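Local structure of endonuclease EndoMS (Thermococcus kodakarensis KOD1, 5GKE) at residues A[33-38]-A[54-59]; A[37-42]-A[103-108]. The protein binds double-stranded DNA and acts as a mismatch restriction endonuclease, and probably also cleaves single-stranded ends of branched DNA. The protein carries 1 engineered substitution. One frame throughout, in Å; residues are numbered along the deposited sequence.

Contact 1: residues A[33-38]-A[54-59]; sequences IFARCK and RVIIVK
F34 and V55 lie side by side on one face of the sheet, pointing the same way. CG2 of V55 sits 3.8 Å from CD2 of the F34 ring, and CG1 of V55 reaches 4.0 Å from F34 CE2, both methyls turned to the same flank of the ring. On the other face, I33 and I56 meet at their branch points, CB to CB 4.1 Å. Further along, I56 CD1 comes within 4.2 Å of C37 SG and also touches A35 CB.

R54 is the polar member of this otherwise apolar face. Its chain is bent at chi2 (106°), which sets CD 3.6 Å from C37 SG. NH1 lies 2.8 Å from C37 O, but the angle is too poor for a hydrogen bond; its bonded partner is the carbonyl of G50. NE makes a salt bridge with D122 of the second subunit.

Between these two faces runs the antiparallel backbone ladder. I33 and I56 exchange two backbone bonds, as do A35 and R54, with F34 and V55 forming the non-hydrogen-bonded pair between them. The bond from R54 N to A35 O measures 2.9 Å. Outside the ladder, F34 packs on M114 of strand 111-118 and on S116 of the second subunit, while V55 touches F118 of the second subunit. An alanine at F34 would probably leave the V55 methyls without the ring carbons they rest on and open a gap toward M114 and the second subunit.

The two faces thus do different chemistry. F34 and V55 give an apolar surface to the subunit interface, whereas R54 carries a buried guanidinium past C37 to a carboxylate of the partner, whose charge would probably offset its own and link this PH-like domain to the second subunit.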
loop_
_atom_site.group_PDB
_atom_site.type_symbol
_atom_site.label_atom_id
_atom_site.label_comp_id
_atom_site.label_asym_id
_atom_site.label_seq_id
_atom_site.Cartn_x
_atom_site.Cartn_y
_atom_site.Cartn_z
ATOM N N ILE A 33 -13.298 15.881 -9.369
ATOM C CA ILE A 33 -14.441 16.534 -8.759
ATOM C C ILE A 33 -14.118 17.001 -7.340
ATOM O O ILE A 33 -13.578 16.240 -6.536
ATOM C CB ILE A 33 -15.653 15.577 -8.729
ATOM C CG1 ILE A 33 -16.150 15.318 -10.157
ATOM C CG2 ILE A 33 -16.757 16.105 -7.827
ATOM C CD1 ILE A 33 -17.217 14.249 -10.232
ATOM N N PHE A 34 -14.415 18.262 -7.043
ATOM C CA PHE A 34 -14.407 18.741 -5.666
ATOM C C PHE A 34 -15.861 18.789 -5.227
ATOM O O PHE A 34 -16.680 19.408 -5.893
ATOM C CB PHE A 34 -13.767 20.129 -5.526
ATOM C CG PHE A 34 -12.378 20.255 -6.115
ATOM C CD1 PHE A 34 -11.896 21.498 -6.497
ATOM C CD2 PHE A 34 -11.544 19.162 -6.251
ATOM C CE1 PHE A 34 -10.621 21.638 -7.026
ATOM C CE2 PHE A 34 -10.263 19.296 -6.771
ATOM C CZ PHE A 34 -9.805 20.535 -7.165
ATOM N N ALA A 35 -16.199 18.136 -4.124
ATOM C CA ALA A 35 -17.598 18.047 -3.752
ATOM C C ALA A 35 -17.799 17.807 -2.273
ATOM O O ALA A 35 -16.929 17.263 -1.608
ATOM C CB ALA A 35 -18.276 16.932 -4.543
ATOM N N ARG A 36 -18.964 18.197 -1.771
ATOM C CA ARG A 36 -19.425 17.685 -0.502
ATOM C C ARG A 36 -20.112 16.365 -0.794
ATOM O O ARG A 36 -20.972 16.282 -1.673
ATOM C CB ARG A 36 -20.379 18.651 0.197
ATOM C CG ARG A 36 -20.444 18.425 1.693
ATOM C CD ARG A 36 -21.753 18.892 2.282
ATOM N NE ARG A 36 -22.213 20.096 1.609
ATOM C CZ ARG A 36 -23.448 20.261 1.149
ATOM N NH1 ARG A 36 -24.352 19.298 1.308
ATOM N NH2 ARG A 36 -23.776 21.389 0.536
ATOM N N CYS A 37 -19.745 15.323 -0.065
ATOM C CA CYS A 37 -20.296 14.014 -0.379
ATOM C C CYS A 37 -20.404 13.077 0.810
ATOM O O CYS A 37 -19.865 13.338 1.883
ATOM C CB CYS A 37 -19.459 13.353 -1.473
ATOM S SG CYS A 37 -17.744 13.084 -1.048
ATOM N N LYS A 38 -21.157 12.005 0.598
ATOM C CA LYS A 38 -21.171 10.839 1.468
ATOM C C LYS A 38 -20.632 9.647 0.666
ATOM O O LYS A 38 -20.802 9.590 -0.559
ATOM C CB LYS A 38 -22.587 10.546 1.973
ATOM C CG LYS A 38 -23.197 11.592 2.903
ATOM C CD LYS A 38 -24.668 11.263 3.090
ATOM C CE LYS A 38 -25.334 12.086 4.174
ATOM N NZ LYS A 38 -26.776 11.708 4.249
ATOM N N ARG A 54 -14.393 16.499 -0.323
ATOM C CA ARG A 54 -13.295 15.667 -0.784
ATOM C C ARG A 54 -12.965 15.933 -2.242
ATOM O O ARG A 54 -13.771 16.469 -2.999
ATOM C CB ARG A 54 -13.622 14.168 -0.594
ATOM C CG ARG A 54 -13.665 13.716 0.851
ATOM C CD ARG A 54 -15.090 13.472 1.318
ATOM N NE ARG A 54 -15.196 13.498 2.773
ATOM C CZ ARG A 54 -16.256 13.082 3.464
ATOM N NH1 ARG A 54 -17.299 12.571 2.822
ATOM N NH2 ARG A 54 -16.265 13.156 4.797
ATOM N N VAL A 55 -11.751 15.553 -2.610
ATOM C CA VAL A 55 -11.342 15.461 -3.990
ATOM C C VAL A 55 -11.606 14.051 -4.484
ATOM O O VAL A 55 -11.187 13.082 -3.853
ATOM C CB VAL A 55 -9.863 15.768 -4.164
ATOM C CG1 VAL A 55 -9.483 15.583 -5.612
ATOM C CG2 VAL A 55 -9.551 17.179 -3.655
ATOM N N ILE A 56 -12.285 13.950 -5.620
ATOM C CA ILE A 56 -12.654 12.677 -6.215
ATOM C C ILE A 56 -11.990 12.550 -7.575
ATOM O O ILE A 56 -12.050 13.468 -8.384
ATOM C CB ILE A 56 -14.178 12.562 -6.353
ATOM C CG1 ILE A 56 -14.818 12.542 -4.961
ATOM C CG2 ILE A 56 -14.555 11.327 -7.156
ATOM C CD1 ILE A 56 -16.273 12.982 -4.931
ATOM N N ILE A 57 -11.321 11.434 -7.816
ATOM C CA ILE A 57 -10.649 11.239 -9.094
ATOM C C ILE A 57 -11.071 9.936 -9.736
ATOM O O ILE A 57 -11.101 8.894 -9.080
ATOM C CB ILE A 57 -9.126 11.253 -8.944
ATOM C CG1 ILE A 57 -8.652 12.657 -8.561
ATOM C CG2 ILE A 57 -8.442 10.797 -10.231
ATOM C CD1 ILE A 57 -7.178 12.727 -8.325
ATOM N N VAL A 58 -11.427 10.006 -11.014
ATOM C CA VAL A 58 -11.664 8.805 -11.796
ATOM C C VAL A 58 -10.719 8.782 -12.982
ATOM O O VAL A 58 -10.741 9.671 -13.823
ATOM C CB VAL A 58 -13.123 8.712 -12.272
ATOM C CG1 VAL A 58 -13.368 7.381 -12.995
ATOM C CG2 VAL A 58 -14.053 8.857 -11.085
ATOM N N LYS A 59 -9.859 7.776 -13.006
ATOM C CA LYS A 59 -8.935 7.558 -14.093
ATOM C C LYS A 59 -9.579 6.720 -15.202
ATOM O O LYS A 59 -10.460 5.908 -14.934
ATOM C CB LYS A 59 -7.680 6.857 -13.573
ATOM C CG LYS A 59 -7.022 7.527 -12.399
ATOM C CD LYS A 59 -5.620 6.998 -12.208
ATOM C CE LYS A 59 -4.916 7.686 -11.062
ATOM N NZ LYS A 59 -3.507 7.236 -10.981
#

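Contact 2: residues A[37-42]-A[103-108]; sequences CKVHYD and ETLEVE. With nucleotides of chain D.
Y41 faces L105 across strands 37-42 and 103-108 and leads from their apolar face to a bound guanine. Its CB packs 3.7 Å from CD1 of L105, a methyl that also meets V39 CG1. With CG anti to the backbone N (chi1 159°), the ring starts out under nucleotide DG8 of chain D: CG is 3.8 Å from C6 of the base. On one flank CD1 approaches the base atom N1, and Y41 CE1 comes to 3.2 Å from C2 of DG8; on the other, CE2 lies by C5, which sits above the ring plane, offset toward the rim. Y41 CZ closes to 3.1 Å from C4 of DG8 of chain D.

At the tip, Y41 OH donates to E103 OE1 at 2.6 Å, the carboxylate oxygen lying at the ring edge, in plane. The same Y41 OH is 2.9 Å from N3 of DG8 and bonds A45 N. E103 takes the guanine's N2 on OE2 at 2.9 Å; R98 and R44 hold OE2 and OE1 by salt bridges.

On the reverse face K38 and E108 run side by side, and H40 crosses E106. E108 OE1 stands at the edge of the H40 ring, 3.9 Å from NE2, with the carboxylate and ring planes 27° apart. Their bonded partners lie outside: E48 for H40 ND1, N91 for E108 OE2 and R89 for E106 OE2.

Paired backbone bonds at K38-E108, H40-E106 and D42-T104 make this a regular antiparallel ladder of the PH-like domain, ending in a base-binding site: an aromatic ring beneath the guanine and a carboxylate accepting a bond from its N2, consistent with a base flipped out of the duplex.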
loop_
_atom_site.group_PDB
_atom_site.type_symbol
_atom_site.label_atom_id
_atom_site.label_comp_id
_atom_site.label_asym_id
_atom_site.label_seq_id
_atom_site.Cartn_x
_atom_site.Cartn_y
_atom_site.Cartn_z
ATOM N N CYS A 37 -19.745 15.323 -0.065
ATOM C CA CYS A 37 -20.296 14.014 -0.379
ATOM C C CYS A 37 -20.404 13.077 0.810
ATOM O O CYS A 37 -19.865 13.338 1.883
ATOM C CB CYS A 37 -19.459 13.353 -1.473
ATOM S SG CYS A 37 -17.744 13.084 -1.048
ATOM N N LYS A 38 -21.157 12.005 0.598
ATOM C CA LYS A 38 -21.171 10.839 1.468
ATOM C C LYS A 38 -20.632 9.647 0.666
ATOM O O LYS A 38 -20.802 9.590 -0.559
ATOM C CB LYS A 38 -22.587 10.546 1.973
ATOM C CG LYS A 38 -23.197 11.592 2.903
ATOM C CD LYS A 38 -24.668 11.263 3.090
ATOM C CE LYS A 38 -25.334 12.086 4.174
ATOM N NZ LYS A 38 -26.776 11.708 4.249
ATOM N N VAL A 39 -19.979 8.698 1.329
ATOM C CA VAL A 39 -19.431 7.558 0.607
ATOM C C VAL A 39 -19.863 6.230 1.230
ATOM O O VAL A 39 -19.731 6.004 2.435
ATOM C CB VAL A 39 -17.892 7.616 0.533
ATOM C CG1 VAL A 39 -17.361 6.462 -0.339
ATOM C CG2 VAL A 39 -17.442 8.951 -0.048
ATOM N N HIS A 40 -20.389 5.350 0.396
ATOM C CA HIS A 40 -20.870 4.063 0.870
ATOM C C HIS A 40 -20.078 3.003 0.121
ATOM O O HIS A 40 -20.022 3.025 -1.109
ATOM C CB HIS A 40 -22.380 3.937 0.655
ATOM C CG HIS A 40 -23.131 5.205 0.932
ATOM N ND1 HIS A 40 -23.408 5.640 2.209
ATOM C CD2 HIS A 40 -23.638 6.143 0.092
ATOM C CE1 HIS A 40 -24.060 6.792 2.147
ATOM N NE2 HIS A 40 -24.210 7.119 0.876
ATOM N N TYR A 41 -19.402 2.122 0.856
ATOM C CA TYR A 41 -18.578 1.094 0.219
ATOM C C TYR A 41 -18.965 -0.312 0.697
ATOM O O TYR A 41 -19.101 -0.568 1.889
ATOM C CB TYR A 41 -17.074 1.362 0.469
ATOM C CG TYR A 41 -16.233 0.119 0.301
ATOM C CD1 TYR A 41 -16.035 -0.445 -0.957
ATOM C CD2 TYR A 41 -15.676 -0.518 1.406
ATOM C CE1 TYR A 41 -15.304 -1.608 -1.111
ATOM C CE2 TYR A 41 -14.939 -1.679 1.267
ATOM C CZ TYR A 41 -14.759 -2.228 0.010
ATOM O OH TYR A 41 -14.012 -3.383 -0.120
ATOM N N ASP A 42 -19.168 -1.217 -0.248
ATOM C CA ASP A 42 -19.462 -2.603 0.093
ATOM C C ASP A 42 -18.793 -3.572 -0.869
ATOM O O ASP A 42 -19.022 -3.523 -2.085
ATOM C CB ASP A 42 -20.969 -2.843 0.114
ATOM C CG ASP A 42 -21.344 -4.166 0.793
ATOM O OD1 ASP A 42 -20.524 -4.708 1.576
ATOM O OD2 ASP A 42 -22.462 -4.658 0.542
ATOM N N GLU A 103 -17.528 -5.688 -5.724
ATOM C CA GLU A 103 -17.391 -4.493 -4.910
ATOM C C GLU A 103 -18.159 -3.328 -5.527
ATOM O O GLU A 103 -18.064 -3.088 -6.730
ATOM C CB GLU A 103 -15.917 -4.123 -4.759
ATOM C CG GLU A 103 -15.069 -5.193 -4.089
ATOM C CD GLU A 103 -13.730 -4.664 -3.611
ATOM O OE1 GLU A 103 -13.551 -4.534 -2.375
ATOM O OE2 GLU A 103 -12.860 -4.387 -4.472
ATOM N N THR A 104 -18.907 -2.598 -4.705
ATOM C CA THR A 104 -19.512 -1.350 -5.146
ATOM C C THR A 104 -19.067 -0.191 -4.264
ATOM O O THR A 104 -18.966 -0.325 -3.044
ATOM C CB THR A 104 -21.053 -1.411 -5.159
ATOM O OG1 THR A 104 -21.530 -1.938 -3.918
ATOM C CG2 THR A 104 -21.535 -2.283 -6.279
ATOM N N LEU A 105 -18.785 0.940 -4.907
ATOM C CA LEU A 105 -18.402 2.160 -4.219
ATOM C C LEU A 105 -19.395 3.275 -4.545
ATOM O O LEU A 105 -19.426 3.750 -5.642
ATOM C CB LEU A 105 -16.979 2.563 -4.638
ATOM C CG LEU A 105 -16.376 3.788 -3.958
ATOM C CD1 LEU A 105 -16.471 3.616 -2.454
ATOM C CD2 LEU A 105 -14.932 3.986 -4.379
ATOM N N GLU A 106 -20.205 3.731 -3.612
ATOM C CA GLU A 106 -21.162 4.766 -3.996
ATOM C C GLU A 106 -20.766 6.135 -3.476
ATOM O O GLU A 106 -20.564 6.314 -2.265
ATOM C CB GLU A 106 -22.564 4.416 -3.502
ATOM C CG GLU A 106 -23.267 3.392 -4.355
ATOM C CD GLU A 106 -24.696 3.166 -3.925
ATOM O OE1 GLU A 106 -25.002 3.394 -2.734
ATOM O OE2 GLU A 106 -25.515 2.760 -4.776
ATOM N N VAL A 107 -20.655 7.107 -4.380
ATOM C CA VAL A 107 -20.382 8.469 -3.930
ATOM C C VAL A 107 -21.559 9.382 -4.219
ATOM O O VAL A 107 -21.805 9.760 -5.369
ATOM C CB VAL A 107 -19.124 9.061 -4.579
ATOM C CG1 VAL A 107 -18.862 10.452 -4.028
ATOM C CG2 VAL A 107 -17.936 8.172 -4.333
ATOM N N GLU A 108 -22.265 9.750 -3.153
ATOM C CA GLU A 108 -23.400 10.646 -3.247
ATOM C C GLU A 108 -22.914 12.084 -3.313
ATOM O O GLU A 108 -22.323 12.586 -2.360
ATOM C CB GLU A 108 -24.322 10.462 -2.046
ATOM C CG GLU A 108 -25.633 11.231 -2.167
ATOM C CD GLU A 108 -26.451 11.242 -0.879
ATOM O OE1 GLU A 108 -26.196 10.396 0.011
ATOM O OE2 GLU A 108 -27.351 12.105 -0.763
ATOM P P DG D 8 -8.490 -1.592 4.958
ATOM O OP1 DG D 8 -8.382 -0.205 4.435
ATOM O OP2 DG D 8 -8.776 -1.793 6.399
ATOM O "O5'" DG D 8 -9.622 -2.329 4.112
ATOM C "C5'" DG D 8 -9.920 -3.689 4.345
ATOM C "C4'" DG D 8 -10.158 -4.413 3.039
ATOM O "O4'" DG D 8 -11.225 -3.753 2.328
ATOM C "C3'" DG D 8 -8.964 -4.427 2.085
ATOM O "O3'" DG D 8 -8.943 -5.627 1.348
ATOM C "C2'" DG D 8 -9.227 -3.233 1.179
ATOM C "C1'" DG D 8 -10.745 -3.238 1.095
ATOM N N9 DG D 8 -11.290 -1.904 0.911
ATOM C C8 DG D 8 -11.399 -0.923 1.865
ATOM N N7 DG D 8 -11.906 0.184 1.414
ATOM C C5 DG D 8 -12.143 -0.078 0.070
ATOM C C6 DG D 8 -12.688 0.753 -0.930
ATOM O O6 DG D 8 -13.075 1.924 -0.823
ATOM N N1 DG D 8 -12.756 0.105 -2.159
ATOM C C2 DG D 8 -12.348 -1.191 -2.392
ATOM N N2 DG D 8 -12.501 -1.644 -3.642
ATOM N N3 DG D 8 -11.834 -1.982 -1.461
ATOM C C4 DG D 8 -11.761 -1.358 -0.256
#

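How the contacts relate
Strand 30-42 serves both contacts: its first half pairs with strand 52-58 in contact 1, and its end with strand 103-109 in contact 2. C37 and K38 belong to both, and the two centres lie 11 Å apart. Between the partner strands, I56 CD1 of contact 1 packs on V107 CG1 of contact 2 at 3.7 Å, joining the two apolar surfaces. Contact 2 holds the guanine directly, whereas the nearest atom of contact 1 is about 7 Å from the DNA and its F34, V55 and R54 meet the second subunit. The magnesium ion, held by E179 and Q192, belongs to the separate C-terminal nuclease domain.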